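Long-range contacts in ESX-1 secretion system protein eccD1 (Mycobacterium tuberculosis, PDB 4KV2), which forms part of the ESX-1 type VII secretion system, which delivers virulence factors such as EsxA and EsxB to host cells during infection: residues V60-P66 with L87-S92; L11-R15 with D48-F53. One frame throughout, in Å; residues are numbered along the deposited sequence.

Contact 1: residues V60-P66 with L87-S92; sequences VWAFARP and LLTLVS
Strands 62-64 and 87-91 run antiparallel, their axes 4.6 Å apart at closest approach and their directions 141° from each other, so the pair is twisted. A62 with V91 and A64 with T89 form the hydrogen-bonded pairs, and F63 faces L90 at the non-hydrogen-bonded position between them. A62 N donates to V91 O at 2.8 Å, and V91 N returns a bond to A62 O. A64 O is gripped twice by one residue: T89 N reaches it at 2.6 Å, while T89 OG1, 3.0 Å away, donates from above the carbonyl plane. The T89 hydroxyl gets there because chi1 of 59° sets it between its own N and carbonyl carbon. Beyond strand 62-64, a water donates to both V60 O and V91 O and bridges the segments. Side chains sort onto two faces. On one, the A64 methyl rests against V91 CG2, 3.9 Å away. On the other, F63 and L90 point the same way side by side, with F63 CE1 3.9 Å from L90 CD2. At the C-terminal end S92 CB sits over the six-membered ring of W61, a CH-pi contact 3.9 Å from the centroid, while L90 O lies near the plane of that ring at its edge. W61, F63 and L90 also pack on helix 31-41 through V35, I31 and L38. An inner C-terminal strand, antiparallel to 62-64 and parallel to 5-12, with a helix packed across one face of the sheet, is characteristic of the ubiquitin-like beta-grasp fold.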
loop_
_atom_site.group_PDB
_atom_site.type_symbol
_atom_site.label_atom_id
_atom_site.label_comp_id
_atom_site.label_asym_id
_atom_site.label_seq_id
_atom_site.Cartn_x
_atom_site.Cartn_y
_atom_site.Cartn_z
ATOM N N VAL A 60 -4.682 17.133 -5.706
ATOM C CA VAL A 60 -5.230 15.797 -5.605
ATOM C C VAL A 60 -4.352 14.905 -6.434
ATOM O O VAL A 60 -4.230 15.144 -7.627
ATOM C CB VAL A 60 -6.681 15.800 -6.142
ATOM C CG1 VAL A 60 -7.298 14.410 -6.083
ATOM C CG2 VAL A 60 -7.528 16.813 -5.372
ATOM N N TRP A 61 -3.731 13.899 -5.815
ATOM C CA TRP A 61 -2.849 12.947 -6.517
ATOM C C TRP A 61 -3.640 11.894 -7.306
ATOM O O TRP A 61 -4.684 11.446 -6.867
ATOM C CB TRP A 61 -1.941 12.223 -5.533
ATOM C CG TRP A 61 -0.843 13.071 -4.966
ATOM C CD1 TRP A 61 -0.788 13.601 -3.728
ATOM C CD2 TRP A 61 0.350 13.475 -5.636
ATOM N NE1 TRP A 61 0.381 14.314 -3.562
ATOM C CE2 TRP A 61 1.087 14.269 -4.735
ATOM C CE3 TRP A 61 0.865 13.247 -6.913
ATOM C CZ2 TRP A 61 2.338 14.820 -5.060
ATOM C CZ3 TRP A 61 2.123 13.809 -7.250
ATOM C CH2 TRP A 61 2.832 14.588 -6.317
ATOM N N ALA A 62 -3.120 11.500 -8.468
ATOM C CA ALA A 62 -3.699 10.399 -9.261
ATOM C C ALA A 62 -2.560 9.744 -10.013
ATOM O O ALA A 62 -1.461 10.306 -10.104
ATOM C CB ALA A 62 -4.759 10.902 -10.221
ATOM N N PHE A 63 -2.829 8.540 -10.511
ATOM C CA PHE A 63 -1.915 7.850 -11.411
ATOM C C PHE A 63 -2.215 8.274 -12.843
ATOM O O PHE A 63 -3.364 8.601 -13.182
ATOM C CB PHE A 63 -2.097 6.360 -11.342
ATOM C CG PHE A 63 -1.745 5.765 -10.008
ATOM C CD1 PHE A 63 -0.420 5.529 -9.669
ATOM C CD2 PHE A 63 -2.734 5.430 -9.091
ATOM C CE1 PHE A 63 -0.093 4.950 -8.450
ATOM C CE2 PHE A 63 -2.403 4.857 -7.863
ATOM C CZ PHE A 63 -1.074 4.610 -7.552
ATOM N N ALA A 64 -1.178 8.284 -13.663
ATOM C CA ALA A 64 -1.330 8.579 -15.073
ATOM C C ALA A 64 -0.308 7.798 -15.861
ATOM O O ALA A 64 0.832 7.588 -15.419
ATOM C CB ALA A 64 -1.156 10.065 -15.336
ATOM N N ARG A 65 -0.698 7.360 -17.041
ATOM C CA ARG A 65 0.285 6.871 -17.990
ATOM C C ARG A 65 1.152 8.060 -18.410
ATOM O O ARG A 65 0.650 9.173 -18.476
ATOM C CB ARG A 65 -0.403 6.231 -19.181
ATOM C CG ARG A 65 -0.950 4.862 -18.825
ATOM C CD ARG A 65 -1.433 4.143 -20.060
ATOM N NE ARG A 65 -2.096 2.885 -19.770
ATOM C CZ ARG A 65 -3.398 2.721 -19.542
ATOM N NH1 ARG A 65 -4.242 3.751 -19.552
ATOM N NH2 ARG A 65 -3.858 1.487 -19.324
ATOM N N PRO A 66 2.459 7.844 -18.650
ATOM C CA PRO A 66 3.318 9.021 -18.863
ATOM C C PRO A 66 2.830 9.992 -19.926
ATOM O O PRO A 66 2.594 9.594 -21.065
ATOM C CB PRO A 66 4.662 8.403 -19.276
ATOM C CG PRO A 66 4.669 7.051 -18.639
ATOM C CD PRO A 66 3.241 6.592 -18.702
ATOM N N LEU A 87 4.104 1.244 -17.115
ATOM C CA LEU A 87 4.680 2.453 -16.539
ATOM C C LEU A 87 3.536 3.405 -16.180
ATOM O O LEU A 87 2.685 3.730 -17.023
ATOM C CB LEU A 87 5.590 3.213 -17.529
ATOM C CG LEU A 87 6.980 2.716 -17.859
ATOM C CD1 LEU A 87 7.804 3.826 -18.508
ATOM C CD2 LEU A 87 7.669 2.240 -16.601
ATOM N N LEU A 88 3.566 3.860 -14.939
ATOM C CA LEU A 88 2.733 4.946 -14.480
ATOM C C LEU A 88 3.535 6.098 -13.889
ATOM O O LEU A 88 4.713 5.959 -13.512
ATOM C CB LEU A 88 1.720 4.408 -13.455
ATOM C CG LEU A 88 0.697 3.398 -13.983
ATOM C CD1 LEU A 88 -0.217 2.853 -12.866
ATOM C CD2 LEU A 88 -0.163 3.982 -15.069
ATOM N N THR A 89 2.880 7.257 -13.819
ATOM C CA THR A 89 3.439 8.425 -13.133
ATOM C C THR A 89 2.466 8.853 -12.026
ATOM O O THR A 89 1.321 8.400 -11.999
ATOM C CB THR A 89 3.703 9.592 -14.105
ATOM O OG1 THR A 89 2.476 9.975 -14.751
ATOM C CG2 THR A 89 4.733 9.201 -15.157
ATOM N N LEU A 90 2.935 9.692 -11.105
ATOM C CA LEU A 90 2.073 10.307 -10.109
ATOM C C LEU A 90 1.913 11.775 -10.482
ATOM O O LEU A 90 2.897 12.467 -10.725
ATOM C CB LEU A 90 2.657 10.174 -8.707
ATOM C CG LEU A 90 2.473 8.805 -8.059
ATOM C CD1 LEU A 90 3.438 8.687 -6.882
ATOM C CD2 LEU A 90 1.011 8.646 -7.626
ATOM N N VAL A 91 0.664 12.235 -10.552
ATOM C CA VAL A 91 0.367 13.597 -10.991
ATOM C C VAL A 91 -0.623 14.253 -10.038
ATOM O O VAL A 91 -1.457 13.574 -9.473
ATOM C CB VAL A 91 -0.186 13.627 -12.446
ATOM C CG1 VAL A 91 0.873 13.102 -13.413
ATOM C CG2 VAL A 91 -1.466 12.822 -12.593
ATOM N N SER A 92 -0.524 15.572 -9.872
ATOM C CA SER A 92 -1.480 16.307 -9.029
ATOM C C SER A 92 -1.759 17.682 -9.588
ATOM O O SER A 92 -2.467 18.489 -8.997
ATOM C CB SER A 92 -0.963 16.422 -7.600
ATOM O OG SER A 92 0.184 17.247 -7.549
ATOM O OXT SER A 92 -1.246 17.998 -10.658
HETATM O O HOH W 1 -4.231 14.517 -10.461
#

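Contact 2: residues L11-R15 with D48-F53; sequences LTGRR and DVLGGF
R14 N donates to V49 O over 2.8 Å in a nearly straight bond (165° at the hydrogen), the one hydrogen bond joining the two segments. The R14 side chain continues along the same loop: CB lies 3.5 Å from V49 O, and a bend at chi3 (-96°) carries the guanidinium on until one of its faces lies over V49 CA. Beyond it NH2 approaches D48 OD2 at 3.6 Å, a long salt bridge whose two planar groups stand 82° apart; D48 is poorly ordered. Further in, T12 CG2 presses on the base of F53, 3.4 Å from both CB and CG, and L50 CD2 touches T12 CG2 at 3.7 Å. With T12 CG2 anti to its N, the methyl is what meets F53. Two tight turns set up this fit. A type II' turn links T12 and R15 by backbone bonds, with R14 N pointing to V49 O; a type I' turn, L50 to F53, brings F53 back to T12. G13, at positive phi, brings its CA against V49 O and L50 O. L42 also touches T12 and R15, and the F53 ring meets F55 edge-to-face. The contact thus combines a single backbone hydrogen bond with apolar packing of T12, L50 and F53, while the long ion pair is probably weak.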
loop_
_atom_site.group_PDB
_atom_site.type_symbol
_atom_site.label_atom_id
_atom_site.label_comp_id
_atom_site.label_asym_id
_atom_site.label_seq_id
_atom_site.Cartn_x
_atom_site.Cartn_y
_atom_site.Cartn_z
ATOM N N LEU A 11 7.503 5.855 -12.782
ATOM C CA LEU A 11 8.564 6.748 -13.265
ATOM C C LEU A 11 8.559 8.085 -12.512
ATOM O O LEU A 11 7.573 8.789 -12.539
ATOM C CB LEU A 11 8.347 7.028 -14.756
ATOM C CG LEU A 11 9.413 7.840 -15.515
ATOM C CD1 LEU A 11 10.805 7.208 -15.408
ATOM C CD2 LEU A 11 8.979 7.933 -16.964
ATOM N N THR A 12 9.673 8.431 -11.883
ATOM C CA THR A 12 9.871 9.704 -11.211
ATOM C C THR A 12 11.160 10.288 -11.787
ATOM O O THR A 12 12.262 9.919 -11.384
ATOM C CB THR A 12 9.989 9.551 -9.682
ATOM O OG1 THR A 12 8.893 8.782 -9.173
ATOM C CG2 THR A 12 9.957 10.893 -9.017
ATOM N N GLY A 13 11.008 11.190 -12.759
ATOM C CA GLY A 13 12.138 11.733 -13.513
ATOM C C GLY A 13 12.784 10.602 -14.282
ATOM O O GLY A 13 12.179 10.053 -15.204
ATOM N N ARG A 14 13.989 10.223 -13.874
ATOM C CA ARG A 14 14.730 9.158 -14.543
ATOM C C ARG A 14 14.638 7.860 -13.792
ATOM O O ARG A 14 15.094 6.847 -14.287
ATOM C CB ARG A 14 16.208 9.497 -14.612
ATOM C CG ARG A 14 16.504 10.735 -15.396
ATOM C CD ARG A 14 17.882 10.661 -16.028
ATOM N NE ARG A 14 18.902 11.333 -15.233
ATOM C CZ ARG A 14 18.994 12.656 -15.083
ATOM N NH1 ARG A 14 18.095 13.461 -15.650
ATOM N NH2 ARG A 14 19.983 13.182 -14.358
ATOM N N ARG A 15 14.108 7.914 -12.577
ATOM C CA ARG A 15 14.096 6.763 -11.701
ATOM C C ARG A 15 12.844 5.949 -11.913
ATOM O O ARG A 15 11.747 6.488 -11.967
ATOM C CB ARG A 15 14.162 7.191 -10.243
ATOM C CG ARG A 15 14.056 6.017 -9.266
ATOM C CD ARG A 15 15.216 5.053 -9.417
ATOM N NE ARG A 15 16.453 5.640 -8.917
ATOM C CZ ARG A 15 16.876 5.577 -7.651
ATOM N NH1 ARG A 15 16.171 4.949 -6.712
ATOM N NH2 ARG A 15 18.021 6.167 -7.318
ATOM N N ASP A 48 17.974 16.175 -9.302
ATOM C CA ASP A 48 18.169 16.217 -10.761
ATOM C C ASP A 48 17.768 14.888 -11.427
ATOM O O ASP A 48 17.305 14.880 -12.571
ATOM C CB ASP A 48 19.613 16.616 -11.133
ATOM C CG ASP A 48 20.634 15.521 -10.840
ATOM O OD1 ASP A 48 20.643 14.987 -9.713
ATOM O OD2 ASP A 48 21.442 15.203 -11.739
ATOM N N VAL A 49 17.942 13.786 -10.699
ATOM C CA VAL A 49 17.557 12.459 -11.168
ATOM C C VAL A 49 16.029 12.309 -11.148
ATOM O O VAL A 49 15.451 11.644 -12.002
ATOM C CB VAL A 49 18.261 11.358 -10.328
ATOM C CG1 VAL A 49 17.681 9.971 -10.597
ATOM C CG2 VAL A 49 19.755 11.363 -10.608
ATOM N N LEU A 50 15.380 12.953 -10.185
ATOM C CA LEU A 50 13.916 12.949 -10.098
ATOM C C LEU A 50 13.232 13.981 -10.994
ATOM O O LEU A 50 12.013 14.099 -10.961
ATOM C CB LEU A 50 13.473 13.159 -8.640
ATOM C CG LEU A 50 14.006 12.100 -7.667
ATOM C CD1 LEU A 50 13.561 12.420 -6.247
ATOM C CD2 LEU A 50 13.567 10.696 -8.086
ATOM N N GLY A 51 14.002 14.703 -11.816
ATOM C CA GLY A 51 13.443 15.719 -12.690
ATOM C C GLY A 51 12.660 16.749 -11.911
ATOM O O GLY A 51 11.626 17.212 -12.368
ATOM N N GLY A 52 13.156 17.092 -10.721
ATOM C CA GLY A 52 12.501 18.049 -9.840
ATOM C C GLY A 52 11.184 17.591 -9.215
ATOM O O GLY A 52 10.455 18.416 -8.684
ATOM N N PHE A 53 10.876 16.292 -9.254
ATOM C CA PHE A 53 9.569 15.796 -8.802
ATOM C C PHE A 53 9.305 16.222 -7.363
ATOM O O PHE A 53 10.153 16.066 -6.497
ATOM C CB PHE A 53 9.464 14.270 -8.923
ATOM C CG PHE A 53 8.081 13.748 -8.658
ATOM C CD1 PHE A 53 7.174 13.625 -9.686
ATOM C CD2 PHE A 53 7.665 13.460 -7.365
ATOM C CE1 PHE A 53 5.883 13.173 -9.450
ATOM C CE2 PHE A 53 6.372 13.009 -7.117
ATOM C CZ PHE A 53 5.478 12.876 -8.161
#

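Overall arrangement
From the N terminus, strand 5-12 turns through 12-15 into strand 15-22, and the chain then runs through helix 31-41 to the loop at 48-53, where contact 2 brings it back to that hairpin turn. Contact 1 opens only afterwards, at 60-66, and closes when strand 86-91 returns beside it, so the two loops follow in series and neither nest nor cross. Their centres lie about 13 Å apart, yet they meet: strands 5-12 and 86-91 are sheet neighbours, L88 O probably accepting a hydrogen bond from L11 N, and the F53 ring packs against W61 and L90 O. Contact 2 ties the hairpin to the post-helix loop; contact 1 joins strand 62-64 to the C-terminal strand, across the sheet from strand 15-22.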